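Local coordinates for acyl-[acyl-carrier-protein]--UDP-N-acetylglucosamine O-acyltransferase (Acinetobacter baumannii, PDB 4E6U), which catalyses transfer of an acyl chain, probably 3-hydroxyacyl, from acyl carrier protein to UDP-N-acetylglucosamine, which in the LpxA family is the first step of lipid A synthesis, at residues Val131-Ile136 with Ile149-Ile154; Gln233-Ile238 with Leu251-Leu256; Gly53-Ile58 with Glu83-Ile88; Asp8-Thr13 with Val26-Tyr31. All coordinates share one frame; numbering follows the deposited sequence. Where two conformers were deposited one is given.

Contact 1 (Val131-Ile136 with Ile149-Ile154); sequences VGDHNI and IGDHVI. With EDO (1,2-ethanediol), chain L.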
loop_
_atom_site.group_PDB
_atom_site.type_symbol
_atom_site.label_atom_id
_atom_site.label_comp_id
_atom_site.label_asym_id
_atom_site.label_seq_id
_atom_site.Cartn_x
_atom_site.Cartn_y
_atom_site.Cartn_z
ATOM N N VAL A 131 16.006 4.616 -12.734
ATOM C CA VAL A 131 16.501 4.368 -11.402
ATOM C C VAL A 131 17.921 3.880 -11.535
ATOM O O VAL A 131 18.184 3.016 -12.367
ATOM C CB VAL A 131 15.664 3.246 -10.708
ATOM C CG1 VAL A 131 16.268 2.800 -9.376
ATOM C CG2 VAL A 131 14.190 3.666 -10.535
ATOM N N GLY A 132 18.816 4.416 -10.716
ATOM C CA GLY A 132 20.234 4.059 -10.759
ATOM C C GLY A 132 20.560 2.789 -9.992
ATOM O O GLY A 132 19.843 1.776 -10.104
ATOM N N ASP A 133 21.635 2.835 -9.209
ATOM C CA ASP A 133 22.191 1.657 -8.554
ATOM C C ASP A 133 22.159 1.792 -7.047
ATOM O O ASP A 133 22.189 2.912 -6.516
ATOM C CB ASP A 133 23.670 1.496 -8.937
ATOM C CG ASP A 133 23.884 1.322 -10.414
ATOM O OD1 ASP A 133 22.975 0.909 -11.164
ATOM O OD2 ASP A 133 25.031 1.604 -10.860
ATOM N N HIS A 134 22.143 0.662 -6.334
ATOM C CA HIS A 134 22.316 0.627 -4.875
ATOM C C HIS A 134 21.229 1.355 -4.094
ATOM O O HIS A 134 21.468 1.857 -2.987
ATOM C CB HIS A 134 23.720 1.138 -4.441
ATOM C CG HIS A 134 24.855 0.339 -5.006
ATOM N ND1 HIS A 134 25.226 -0.890 -4.502
ATOM C CD2 HIS A 134 25.708 0.603 -6.025
ATOM C CE1 HIS A 134 26.251 -1.355 -5.199
ATOM N NE2 HIS A 134 26.561 -0.468 -6.125
ATOM N N ASN A 135 20.026 1.387 -4.653
ATOM C CA ASN A 135 18.907 2.025 -3.982
ATOM C C ASN A 135 18.087 1.033 -3.175
ATOM O O ASN A 135 18.109 -0.166 -3.464
ATOM C CB ASN A 135 18.016 2.696 -5.005
ATOM C CG ASN A 135 18.763 3.729 -5.820
ATOM O OD1 ASN A 135 19.231 4.735 -5.267
ATOM N ND2 ASN A 135 18.882 3.503 -7.118
ATOM N N ILE A 136 17.364 1.535 -2.189
ATOM C CA ILE A 136 16.477 0.702 -1.375
ATOM C C ILE A 136 15.125 1.364 -1.365
ATOM O O ILE A 136 14.993 2.519 -0.947
ATOM C CB ILE A 136 16.973 0.550 0.074
ATOM C CG1 ILE A 136 18.335 -0.154 0.119
ATOM C CG2 ILE A 136 15.902 -0.183 0.922
ATOM C CD1 ILE A 136 18.995 -0.158 1.495
ATOM N N ILE A 149 15.585 8.543 -10.247
ATOM C CA ILE A 149 16.228 8.253 -8.968
ATOM C C ILE A 149 17.698 7.951 -9.253
ATOM O O ILE A 149 18.026 7.186 -10.173
ATOM C CB ILE A 149 15.558 7.048 -8.248
ATOM C CG1 ILE A 149 14.016 7.118 -8.296
ATOM C CG2 ILE A 149 16.127 6.873 -6.845
ATOM C CD1 ILE A 149 13.352 7.796 -7.103
ATOM N N GLY A 150 18.576 8.557 -8.456
ATOM C CA GLY A 150 20.019 8.378 -8.611
ATOM C C GLY A 150 20.512 7.084 -7.992
ATOM O O GLY A 150 19.908 6.025 -8.212
ATOM N N ASP A 151 21.610 7.159 -7.251
ATOM C CA ASP A 151 22.245 6.006 -6.616
ATOM C C ASP A 151 22.246 6.148 -5.112
ATOM O O ASP A 151 22.276 7.273 -4.579
ATOM C CB ASP A 151 23.716 5.876 -7.049
ATOM C CG ASP A 151 23.898 5.858 -8.554
ATOM O OD1 ASP A 151 23.102 5.274 -9.295
ATOM O OD2 ASP A 151 24.889 6.466 -9.038
ATOM N N HIS A 152 22.239 5.027 -4.401
ATOM C CA HIS A 152 22.379 5.047 -2.939
ATOM C C HIS A 152 21.283 5.834 -2.232
ATOM O O HIS A 152 21.507 6.429 -1.179
ATOM C CB HIS A 152 23.773 5.570 -2.551
ATOM C CG HIS A 152 24.875 4.667 -2.981
ATOM N ND1 HIS A 152 25.179 3.503 -2.310
ATOM C CD2 HIS A 152 25.734 4.741 -4.023
ATOM C CE1 HIS A 152 26.188 2.902 -2.918
ATOM N NE2 HIS A 152 26.534 3.627 -3.964
ATOM N N VAL A 153 20.090 5.825 -2.815
ATOM C CA VAL A 153 18.917 6.479 -2.240
ATOM C C VAL A 153 18.151 5.486 -1.361
ATOM O O VAL A 153 18.104 4.289 -1.677
ATOM C CB VAL A 153 17.987 6.983 -3.360
ATOM C CG1 VAL A 153 16.718 7.617 -2.795
ATOM C CG2 VAL A 153 18.748 7.973 -4.274
ATOM N N ILE A 154 17.563 5.964 -0.273
ATOM C CA ILE A 154 16.695 5.117 0.546
ATOM C C ILE A 154 15.350 5.792 0.588
ATOM O O ILE A 154 15.242 6.975 0.950
ATOM C CB ILE A 154 17.232 4.913 1.968
ATOM C CG1 ILE A 154 18.603 4.233 1.918
ATOM C CG2 ILE A 154 16.225 4.120 2.844
ATOM C CD1 ILE A 154 19.302 4.103 3.259
HETATM C C1 EDO L . 19.383 9.901 -12.830
HETATM O O1 EDO L . 19.658 10.258 -11.467
HETATM C C2 EDO L . 18.771 8.503 -12.902
HETATM O O2 EDO L . 19.660 7.537 -12.317
HETATM O O HOH W 1 20.476 2.775 -0.619
#
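H134 and H152 stand side by side and point the same way, but their imidazoles, parallel to within 5°, are slid apart and barely overlap. The face of H152 is met instead by the methylene of H134: CB of H134 lies 3.4 Å from CE1 of H152, a CH-pi contact displaced toward the rim. D133 and D151 are likewise aligned. OD1 of D151 accepts the backbone N of D133 at 2.8 Å, on the anti side and 26° out of the carboxylate plane, while OD1 of D133 turns to the backbone N of S115.

In N135, chi1 of -59° puts CG beside the residue's own backbone N, and the amide end then lies against the next turn and grips it at two points: OD1 takes the N-H of V153 on a lone pair at 2.8 Å, and ND2 donates to O of G150 at 2.9 Å. CB of V153 is pressed to 3.2 Å from the same OD1. N117 treats the backbone of N135 and G132 in the same manner, so each turn is held by the carboxamide of the turn before it. Backbone bonds run alongside, including I136 N to V153 O at 2.9 Å, and a water joins O of H134 to O of V153.

These are successive corners of a left-handed parallel beta-helix, flanked by parallel bridges V131 to I149 and I136 to I154. H116 meets the ring of H134 and Y170 that of H152, I149 and V153 pack on I167 of strand 166-167, and I136 touches L77 of the second subunit.

Contact 2 (Gln233-Ile238 with Leu251-Leu256); sequences QAIDQI and LLIDSL. With EDO (1,2-ethanediol), chain K.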
loop_
_atom_site.group_PDB
_atom_site.type_symbol
_atom_site.label_atom_id
_atom_site.label_comp_id
_atom_site.label_asym_id
_atom_site.label_seq_id
_atom_site.Cartn_x
_atom_site.Cartn_y
_atom_site.Cartn_z
ATOM N N GLN A 233 20.733 31.397 -7.358
ATOM C CA GLN A 233 21.564 32.176 -6.446
ATOM C C GLN A 233 22.353 31.286 -5.496
ATOM O O GLN A 233 23.523 31.548 -5.231
ATOM C CB GLN A 233 20.705 33.163 -5.673
ATOM C CG GLN A 233 20.108 34.251 -6.556
ATOM C CD GLN A 233 18.934 34.990 -5.924
ATOM O OE1 GLN A 233 18.447 34.631 -4.845
ATOM N NE2 GLN A 233 18.481 36.034 -6.595
ATOM N N ALA A 234 21.726 30.225 -4.980
ATOM C CA ALA A 234 22.435 29.313 -4.099
ATOM C C ALA A 234 23.568 28.603 -4.844
ATOM O O ALA A 234 24.650 28.411 -4.290
ATOM C CB ALA A 234 21.457 28.289 -3.467
ATOM N N ILE A 235 23.310 28.227 -6.100
ATOM C CA ILE A 235 24.348 27.611 -6.933
ATOM C C ILE A 235 25.554 28.544 -7.054
ATOM O O ILE A 235 26.703 28.116 -6.885
ATOM C CB ILE A 235 23.829 27.262 -8.340
ATOM C CG1 ILE A 235 22.873 26.066 -8.277
ATOM C CG2 ILE A 235 24.997 26.906 -9.279
ATOM C CD1 ILE A 235 22.051 25.924 -9.535
ATOM N N ASP A 236 25.285 29.833 -7.291
ATOM C CA ASP A 236 26.402 30.776 -7.437
ATOM C C ASP A 236 27.252 30.793 -6.171
ATOM O O ASP A 236 28.492 30.818 -6.225
ATOM C CB ASP A 236 25.895 32.188 -7.756
ATOM C CG ASP A 236 25.349 32.334 -9.172
ATOM O OD1 ASP A 236 25.750 31.551 -10.067
ATOM O OD2 ASP A 236 24.523 33.246 -9.388
ATOM N N GLN A 237 26.612 30.785 -5.004
ATOM C CA GLN A 237 27.356 30.793 -3.745
ATOM C C GLN A 237 28.125 29.509 -3.496
ATOM O O GLN A 237 29.253 29.535 -2.993
ATOM C CB GLN A 237 26.428 31.097 -2.561
ATOM C CG GLN A 237 25.792 32.497 -2.640
ATOM C CD GLN A 237 26.833 33.595 -2.813
ATOM O OE1 GLN A 237 27.858 33.601 -2.121
ATOM N NE2 GLN A 237 26.574 34.520 -3.745
ATOM N N ILE A 238 27.525 28.375 -3.862
ATOM C CA ILE A 238 28.198 27.094 -3.682
ATOM C C ILE A 238 29.432 27.014 -4.595
ATOM O O ILE A 238 30.506 26.595 -4.162
ATOM C CB ILE A 238 27.216 25.909 -3.911
ATOM C CG1 ILE A 238 26.128 25.929 -2.834
ATOM C CG2 ILE A 238 27.949 24.572 -3.846
ATOM C CD1 ILE A 238 24.906 25.055 -3.183
ATOM N N LEU A 251 27.257 17.501 -6.887
ATOM C CA LEU A 251 25.979 16.781 -6.938
ATOM C C LEU A 251 24.788 17.641 -6.525
ATOM O O LEU A 251 23.707 17.514 -7.102
ATOM C CB LEU A 251 26.016 15.502 -6.096
ATOM C CG LEU A 251 26.941 14.358 -6.510
ATOM C CD1 LEU A 251 26.516 13.099 -5.746
ATOM C CD2 LEU A 251 26.922 14.095 -8.020
ATOM N N LEU A 252 24.983 18.519 -5.536
ATOM C CA LEU A 252 23.946 19.471 -5.146
ATOM C C LEU A 252 23.670 20.486 -6.231
ATOM O O LEU A 252 22.521 20.806 -6.503
ATOM C CB LEU A 252 24.302 20.211 -3.851
ATOM C CG LEU A 252 24.086 19.484 -2.530
ATOM C CD1 LEU A 252 24.754 20.264 -1.401
ATOM C CD2 LEU A 252 22.599 19.342 -2.255
ATOM N N ILE A 253 24.738 21.004 -6.837
ATOM C CA ILE A 253 24.593 21.921 -7.953
ATOM C C ILE A 253 23.801 21.272 -9.095
ATOM O O ILE A 253 22.855 21.858 -9.606
ATOM C CB ILE A 253 25.968 22.437 -8.439
ATOM C CG1 ILE A 253 26.586 23.343 -7.357
ATOM C CG2 ILE A 253 25.814 23.204 -9.745
ATOM C CD1 ILE A 253 28.077 23.628 -7.552
ATOM N N ASP A 254 24.159 20.032 -9.431
ATOM C CA ASP A 254 23.464 19.282 -10.475
ATOM C C ASP A 254 21.975 19.156 -10.158
ATOM O O ASP A 254 21.138 19.365 -11.018
ATOM C CB ASP A 254 24.045 17.873 -10.634
ATOM C CG ASP A 254 25.453 17.850 -11.213
ATOM O OD1 ASP A 254 25.903 18.843 -11.847
ATOM O OD2 ASP A 254 26.109 16.798 -11.035
ATOM N N SER A 255 21.640 18.803 -8.911
ATOM C CA SER A 255 20.229 18.720 -8.513
ATOM C C SER A 255 19.461 19.999 -8.831
ATOM O O SER A 255 18.352 19.966 -9.360
ATOM C CB SER A 255 20.106 18.446 -7.011
ATOM O OG SER A 255 20.664 17.196 -6.661
ATOM N N LEU A 256 20.049 21.137 -8.471
ATOM C CA LEU A 256 19.349 22.397 -8.634
ATOM C C LEU A 256 19.273 22.826 -10.094
ATOM O O LEU A 256 18.266 23.372 -10.526
ATOM C CB LEU A 256 20.004 23.470 -7.770
ATOM C CG LEU A 256 19.423 23.598 -6.342
ATOM C CD1 LEU A 256 19.337 22.281 -5.534
ATOM C CD2 LEU A 256 20.247 24.627 -5.586
HETATM C C1 EDO K . 15.901 37.913 -3.302
HETATM O O1 EDO K . 16.636 38.293 -4.487
HETATM C C2 EDO K . 16.424 36.583 -2.759
HETATM O O2 EDO K . 16.081 35.507 -3.649
#
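No ring or other flat group lies between I235 and I238 on one helix and I253 and L256 on the other; the surfaces that meet are branched aliphatic chains, and no hydrogen bond crosses. The chain of I235 divides its contacts between its two branches. Its CG2, anti to the backbone N, meets CG2 of I253 at 3.8 Å, the two side chains set at a slant. Its other branch reaches L256, bringing CD1 of I235 to 3.7 Å from CB of L256 as the two chains run past one another in opposite senses. I238 and I253 pass in the same manner, with CG2 of I238 lying 3.8 Å from CD1 of I253. A234 adds a looser touch, its CB 4.4 Å from CD2 of L256.

The axes of 233-238 and 251-256 run nearly antiparallel (161° between their N-to-C directions), 10.0 Å apart at closest, which leaves room for these side chains to interleave. All five residues are buried. The pair belongs to the C-terminal helical domain: A234 and I238 also rest on helix 211-225, through I224 and A220, and L252 of the second helix touches A220 too. Away from these contacts, OG of S255 bonds to OD2 of D168 and N of A185, tying helix 250-258 to the end of the beta-helix.

Contact 3 (Gly53-Ile58 with Glu83-Ile88); sequences GGFTRI and ETWLEI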
loop_
_atom_site.group_PDB
_atom_site.type_symbol
_atom_site.label_atom_id
_atom_site.label_comp_id
_atom_site.label_asym_id
_atom_site.label_seq_id
_atom_site.Cartn_x
_atom_site.Cartn_y
_atom_site.Cartn_z
ATOM N N GLY A 53 5.745 -9.441 -18.437
ATOM C CA GLY A 53 4.718 -9.210 -19.465
ATOM C C GLY A 53 5.251 -9.303 -20.889
ATOM O O GLY A 53 4.665 -9.977 -21.742
ATOM N N GLY A 54 6.357 -8.612 -21.141
ATOM C CA GLY A 54 6.934 -8.606 -22.478
ATOM C C GLY A 54 7.922 -7.484 -22.572
ATOM O O GLY A 54 7.999 -6.635 -21.678
ATOM N N PHE A 55 8.716 -7.486 -23.646
ATOM C CA PHE A 55 9.539 -6.312 -23.982
ATOM C C PHE A 55 10.374 -5.836 -22.795
ATOM O O PHE A 55 10.390 -4.654 -22.449
ATOM C CB PHE A 55 8.653 -5.198 -24.573
ATOM C CG PHE A 55 7.912 -5.635 -25.783
ATOM C CD1 PHE A 55 8.478 -5.450 -27.045
ATOM C CD2 PHE A 55 6.692 -6.292 -25.679
ATOM C CE1 PHE A 55 7.816 -5.894 -28.186
ATOM C CE2 PHE A 55 6.021 -6.729 -26.821
ATOM C CZ PHE A 55 6.590 -6.533 -28.068
ATOM N N THR A 56 11.082 -6.784 -22.193
ATOM C CA THR A 56 11.856 -6.543 -20.991
ATOM C C THR A 56 13.215 -7.211 -21.121
ATOM O O THR A 56 13.293 -8.393 -21.487
ATOM C CB THR A 56 11.097 -7.088 -19.740
ATOM O OG1 THR A 56 9.871 -6.348 -19.594
ATOM C CG2 THR A 56 11.896 -6.920 -18.467
ATOM N N ARG A 57 14.273 -6.457 -20.827
ATOM C CA ARG A 57 15.623 -7.003 -20.761
ATOM C C ARG A 57 16.021 -7.046 -19.306
ATOM O O ARG A 57 15.971 -6.014 -18.632
ATOM C CB ARG A 57 16.610 -6.129 -21.547
ATOM C CG ARG A 57 16.279 -6.053 -23.017
ATOM C CD ARG A 57 17.253 -5.155 -23.784
ATOM N NE ARG A 57 16.709 -4.849 -25.106
ATOM C CZ ARG A 57 16.114 -3.708 -25.451
ATOM N NH1 ARG A 57 15.986 -2.708 -24.582
ATOM N NH2 ARG A 57 15.646 -3.567 -26.687
ATOM N N ILE A 58 16.354 -8.231 -18.801
ATOM C CA ILE A 58 16.758 -8.442 -17.416
ATOM C C ILE A 58 18.207 -8.902 -17.402
ATOM O O ILE A 58 18.556 -9.839 -18.114
ATOM C CB ILE A 58 15.856 -9.500 -16.724
ATOM C CG1 ILE A 58 14.410 -8.989 -16.722
ATOM C CG2 ILE A 58 16.345 -9.800 -15.309
ATOM C CD1 ILE A 58 13.363 -10.015 -16.326
ATOM N N GLU A 83 5.212 0.153 -29.119
ATOM C CA GLU A 83 6.271 -0.714 -28.629
ATOM C C GLU A 83 7.150 0.049 -27.660
ATOM O O GLU A 83 7.820 1.010 -28.037
ATOM C CB GLU A 83 7.120 -1.252 -29.785
ATOM C CG GLU A 83 8.184 -2.235 -29.333
ATOM C CD GLU A 83 8.961 -2.811 -30.487
ATOM O OE1 GLU A 83 10.125 -2.405 -30.667
ATOM O OE2 GLU A 83 8.397 -3.658 -31.209
ATOM N N THR A 84 7.143 -0.378 -26.397
ATOM C CA THR A 84 8.010 0.237 -25.402
ATOM C C THR A 84 8.550 -0.846 -24.478
ATOM O O THR A 84 8.071 -1.974 -24.493
ATOM C CB THR A 84 7.309 1.311 -24.561
ATOM O OG1 THR A 84 6.333 0.667 -23.752
ATOM C CG2 THR A 84 6.588 2.363 -25.440
ATOM N N TRP A 85 9.540 -0.471 -23.679
ATOM C CA TRP A 85 10.425 -1.423 -23.017
ATOM C C TRP A 85 10.626 -1.146 -21.536
ATOM O O TRP A 85 10.409 -0.026 -21.046
ATOM C CB TRP A 85 11.795 -1.393 -23.717
ATOM C CG TRP A 85 11.729 -1.944 -25.099
ATOM C CD1 TRP A 85 11.330 -1.285 -26.239
ATOM C CD2 TRP A 85 12.048 -3.280 -25.493
ATOM N NE1 TRP A 85 11.387 -2.140 -27.313
ATOM C CE2 TRP A 85 11.831 -3.364 -26.888
ATOM C CE3 TRP A 85 12.515 -4.410 -24.804
ATOM C CZ2 TRP A 85 12.048 -4.551 -27.610
ATOM C CZ3 TRP A 85 12.729 -5.595 -25.529
ATOM C CH2 TRP A 85 12.493 -5.643 -26.914
ATOM N N LEU A 86 11.067 -2.192 -20.855
ATOM C CA LEU A 86 11.641 -2.129 -19.525
ATOM C C LEU A 86 13.030 -2.745 -19.567
ATOM O O LEU A 86 13.211 -3.812 -20.154
ATOM C CB LEU A 86 10.771 -2.881 -18.489
ATOM C CG LEU A 86 11.381 -3.131 -17.096
ATOM C CD1 LEU A 86 11.602 -1.819 -16.363
ATOM C CD2 LEU A 86 10.454 -4.024 -16.274
ATOM N N GLU A 87 13.988 -2.085 -18.927
ATOM C CA GLU A 87 15.312 -2.653 -18.709
ATOM C C GLU A 87 15.630 -2.729 -17.228
ATOM O O GLU A 87 15.380 -1.772 -16.485
ATOM C CB GLU A 87 16.370 -1.797 -19.435
ATOM C CG GLU A 87 16.368 -1.988 -20.936
ATOM C CD GLU A 87 17.289 -1.038 -21.676
ATOM O OE1 GLU A 87 17.927 -0.169 -21.036
ATOM O OE2 GLU A 87 17.333 -1.165 -22.918
ATOM N N ILE A 88 16.179 -3.859 -16.802
ATOM C CA ILE A 88 16.623 -4.082 -15.446
ATOM C C ILE A 88 18.079 -4.533 -15.536
ATOM O O ILE A 88 18.391 -5.401 -16.360
ATOM C CB ILE A 88 15.755 -5.184 -14.787
ATOM C CG1 ILE A 88 14.333 -4.666 -14.556
ATOM C CG2 ILE A 88 16.364 -5.676 -13.487
ATOM C CD1 ILE A 88 13.322 -5.780 -14.256
#
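F55 lays its side chain across the start of the neighbouring strand, and from CB outward it meets T84, W85 and E83 in turn. CB lies 3.3 Å from O of T84 and at the same time over the six-membered ring of W85, a CH-pi contact. Further out, CD1 approaches CZ2 of W85 at 3.7 Å, and the phenyl ring turns its edge toward the indole face with the planes at 79°, a T-shaped pair. CE1, near the tip, comes within 3.8 Å of OE2 of E83, the two side chains crossing at about a right angle.

The opposite face of W85 carries R57. R57 and E87 each have two conformers; in the copies described, the guanidinium lies flat on the indole, planes 9° apart, with CZ of R57 3.7 Å from CE3 of W85 in a cation-pi stack. Its NH1 there forms a salt bridge with OE2 of E87, approached near the guanidinium plane, while OE1 of E87 pairs with K112.

Beneath this layer the backbones are parallel strands, bonded from L86 N to F55 O at 3.0 Å, from R57 N to L86 O at 2.9 Å and from I88 N to R57 O at 2.8 Å. The other sheet face has T56 beside L86 and I58 beside I88. In these copies the indole is sandwiched between an aromatic edge and a cation, and E87, if shared by arginine and lysine, could partly offset their positive charge.

Contact 4 (Asp8-Thr13 with Val26-Tyr31); sequences DLIHST and VQIGPY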
loop_
_atom_site.group_PDB
_atom_site.type_symbol
_atom_site.label_atom_id
_atom_site.label_comp_id
_atom_site.label_asym_id
_atom_site.label_seq_id
_atom_site.Cartn_x
_atom_site.Cartn_y
_atom_site.Cartn_z
ATOM N N ASP A 8 14.865 -29.598 -12.226
ATOM C CA ASP A 8 15.339 -28.711 -13.324
ATOM C C ASP A 8 15.221 -27.229 -12.957
ATOM O O ASP A 8 14.346 -26.826 -12.189
ATOM C CB ASP A 8 14.584 -28.998 -14.613
ATOM C CG ASP A 8 15.253 -28.374 -15.830
ATOM O OD1 ASP A 8 16.250 -28.958 -16.314
ATOM O OD2 ASP A 8 14.783 -27.304 -16.288
ATOM N N LEU A 9 16.105 -26.422 -13.526
ATOM C CA LEU A 9 16.168 -25.006 -13.187
ATOM C C LEU A 9 14.941 -24.241 -13.660
ATOM O O LEU A 9 14.598 -23.238 -13.040
ATOM C CB LEU A 9 17.424 -24.367 -13.773
ATOM C CG LEU A 9 18.803 -24.826 -13.266
ATOM C CD1 LEU A 9 19.877 -23.864 -13.757
ATOM C CD2 LEU A 9 18.832 -24.919 -11.765
ATOM N N ILE A 10 14.300 -24.704 -14.732
ATOM C CA ILE A 10 13.076 -24.074 -15.249
ATOM C C ILE A 10 11.947 -25.067 -15.076
ATOM O O ILE A 10 11.969 -26.158 -15.653
ATOM C CB ILE A 10 13.230 -23.621 -16.725
ATOM C CG1 ILE A 10 14.297 -22.525 -16.805
ATOM C CG2 ILE A 10 11.891 -23.158 -17.329
ATOM C CD1 ILE A 10 14.592 -22.015 -18.194
ATOM N N HIS A 11 10.967 -24.715 -14.254
ATOM C CA HIS A 11 9.864 -25.616 -13.969
ATOM C C HIS A 11 9.011 -25.839 -15.220
ATOM O O HIS A 11 8.809 -24.915 -16.024
ATOM C CB HIS A 11 9.011 -25.077 -12.835
ATOM C CG HIS A 11 8.150 -26.132 -12.235
ATOM N ND1 HIS A 11 6.863 -26.370 -12.658
ATOM C CD2 HIS A 11 8.416 -27.057 -11.280
ATOM C CE1 HIS A 11 6.365 -27.397 -11.980
ATOM N NE2 HIS A 11 7.287 -27.819 -11.134
ATOM N N SER A 12 8.514 -27.064 -15.384
ATOM C CA SER A 12 7.752 -27.422 -16.580
ATOM C C SER A 12 6.443 -26.660 -16.744
ATOM O O SER A 12 5.899 -26.622 -17.844
ATOM C CB SER A 12 7.451 -28.920 -16.601
ATOM O OG SER A 12 6.636 -29.251 -15.494
ATOM N N THR A 13 5.961 -26.028 -15.667
ATOM C CA THR A 13 4.700 -25.268 -15.729
ATOM C C THR A 13 4.944 -23.782 -16.058
ATOM O O THR A 13 3.996 -22.994 -16.202
ATOM C CB THR A 13 3.930 -25.337 -14.414
ATOM O OG1 THR A 13 4.718 -24.767 -13.371
ATOM C CG2 THR A 13 3.518 -26.781 -14.090
ATOM N N VAL A 26 19.788 -19.748 -15.589
ATOM C CA VAL A 26 18.566 -19.045 -15.170
ATOM C C VAL A 26 17.616 -20.034 -14.516
ATOM O O VAL A 26 17.426 -21.149 -15.008
ATOM C CB VAL A 26 17.916 -18.349 -16.359
ATOM C CG1 VAL A 26 16.481 -17.869 -16.018
ATOM C CG2 VAL A 26 18.774 -17.148 -16.771
ATOM N N GLN A 27 17.030 -19.613 -13.405
ATOM C CA GLN A 27 16.018 -20.394 -12.700
ATOM C C GLN A 27 14.684 -19.709 -12.873
ATOM O O GLN A 27 14.592 -18.490 -12.727
ATOM C CB GLN A 27 16.343 -20.497 -11.226
ATOM C CG GLN A 27 17.609 -21.270 -10.932
ATOM C CD GLN A 27 18.001 -21.117 -9.479
ATOM O OE1 GLN A 27 18.869 -20.304 -9.131
ATOM N NE2 GLN A 27 17.315 -21.833 -8.619
ATOM N N ILE A 28 13.665 -20.494 -13.177
ATOM C CA ILE A 28 12.306 -19.989 -13.317
ATOM C C ILE A 28 11.401 -20.986 -12.625
ATOM O O ILE A 28 11.379 -22.155 -13.002
ATOM C CB ILE A 28 11.894 -19.813 -14.799
ATOM C CG1 ILE A 28 12.827 -18.828 -15.519
ATOM C CG2 ILE A 28 10.412 -19.370 -14.923
ATOM C CD1 ILE A 28 12.578 -18.664 -17.016
ATOM N N GLY A 29 10.655 -20.527 -11.627
ATOM C CA GLY A 29 9.821 -21.432 -10.854
ATOM C C GLY A 29 8.467 -21.740 -11.466
ATOM O O GLY A 29 8.115 -21.275 -12.557
ATOM N N PRO A 30 7.676 -22.537 -10.741
ATOM C CA PRO A 30 6.390 -22.941 -11.265
ATOM C C PRO A 30 5.445 -21.778 -11.572
ATOM O O PRO A 30 5.441 -20.762 -10.865
ATOM C CB PRO A 30 5.787 -23.781 -10.132
ATOM C CG PRO A 30 6.922 -24.208 -9.283
ATOM C CD PRO A 30 8.005 -23.180 -9.457
ATOM N N TYR A 31 4.684 -21.926 -12.648
ATOM C CA TYR A 31 3.574 -21.034 -12.956
ATOM C C TYR A 31 4.012 -19.622 -13.285
ATOM O O TYR A 31 3.242 -18.696 -13.126
ATOM C CB TYR A 31 2.494 -21.085 -11.837
ATOM C CG TYR A 31 2.081 -22.496 -11.485
ATOM C CD1 TYR A 31 2.168 -23.002 -10.180
ATOM C CD2 TYR A 31 1.631 -23.352 -12.480
ATOM C CE1 TYR A 31 1.775 -24.324 -9.899
ATOM C CE2 TYR A 31 1.270 -24.659 -12.214
ATOM C CZ TYR A 31 1.353 -25.139 -10.934
ATOM O OH TYR A 31 0.967 -26.455 -10.741
#
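H11 lays its imidazole over the pyrrolidine of P30: CG of P30 sits above the centre of the ring, 3.7 Å from CG of H11, in a CH-pi contact. CG of H11 is anti to the backbone N (chi1 -162°), which carries the base of the ring over toward P30. ND1 of H11 also bonds to T13, to the backbone N and, at 2.8 Å, to OG1. That hydroxyl accepts the N-H of Y31, T13 OG1 to Y31 N being 2.9 Å, and lies over one face of the tyrosine ring, offset toward its rim. The carbons of T13 follow, with CB 3.5 Å from CE2 of Y31.

Toward the N-terminus the backbones pair once, at I10 and I28, through I28 N to L9 O and H11 N to I28 O, both 2.9 Å. The two isoleucines lie alongside, their CD1 atoms 4.1 Å apart. D8 begins the segment with an Asx turn, OD2 accepting from N of I10.

Y31 reaches the trimer interface, its OH bonding to O of T13 in the second subunit and its ring meeting the Y31 rings of both other subunits edge-to-face. Within the chain, residues 8-13 pair along one edge of strand 27-28, whose other edge bonds through Q27 to T44 and L46, while I10 and I28 both pack on I16 of strand 15-16.

In the fold
Along the chain the contacts follow one another in the order 4, 3, 1, 2, and this is also their order along the molecule. Contact 4 begins the left-handed beta-helix; contact 3 joins strands 56-58 and 85-88, adjacent in one parallel sheet; contact 1 stacks turns further on, its centre about 5 Å from the chain centre. Centres of contacts 4 and 3, and of 3 and 1, are each about 20 Å apart. Contact 2 lies in the C-terminal helical domain, its centre about 50 Å from that of contact 4. The beta-helix thus runs coil by coil along the chain and the helices follow it in sequence, and contacts 4 and 1 also touch other subunits of the trimer.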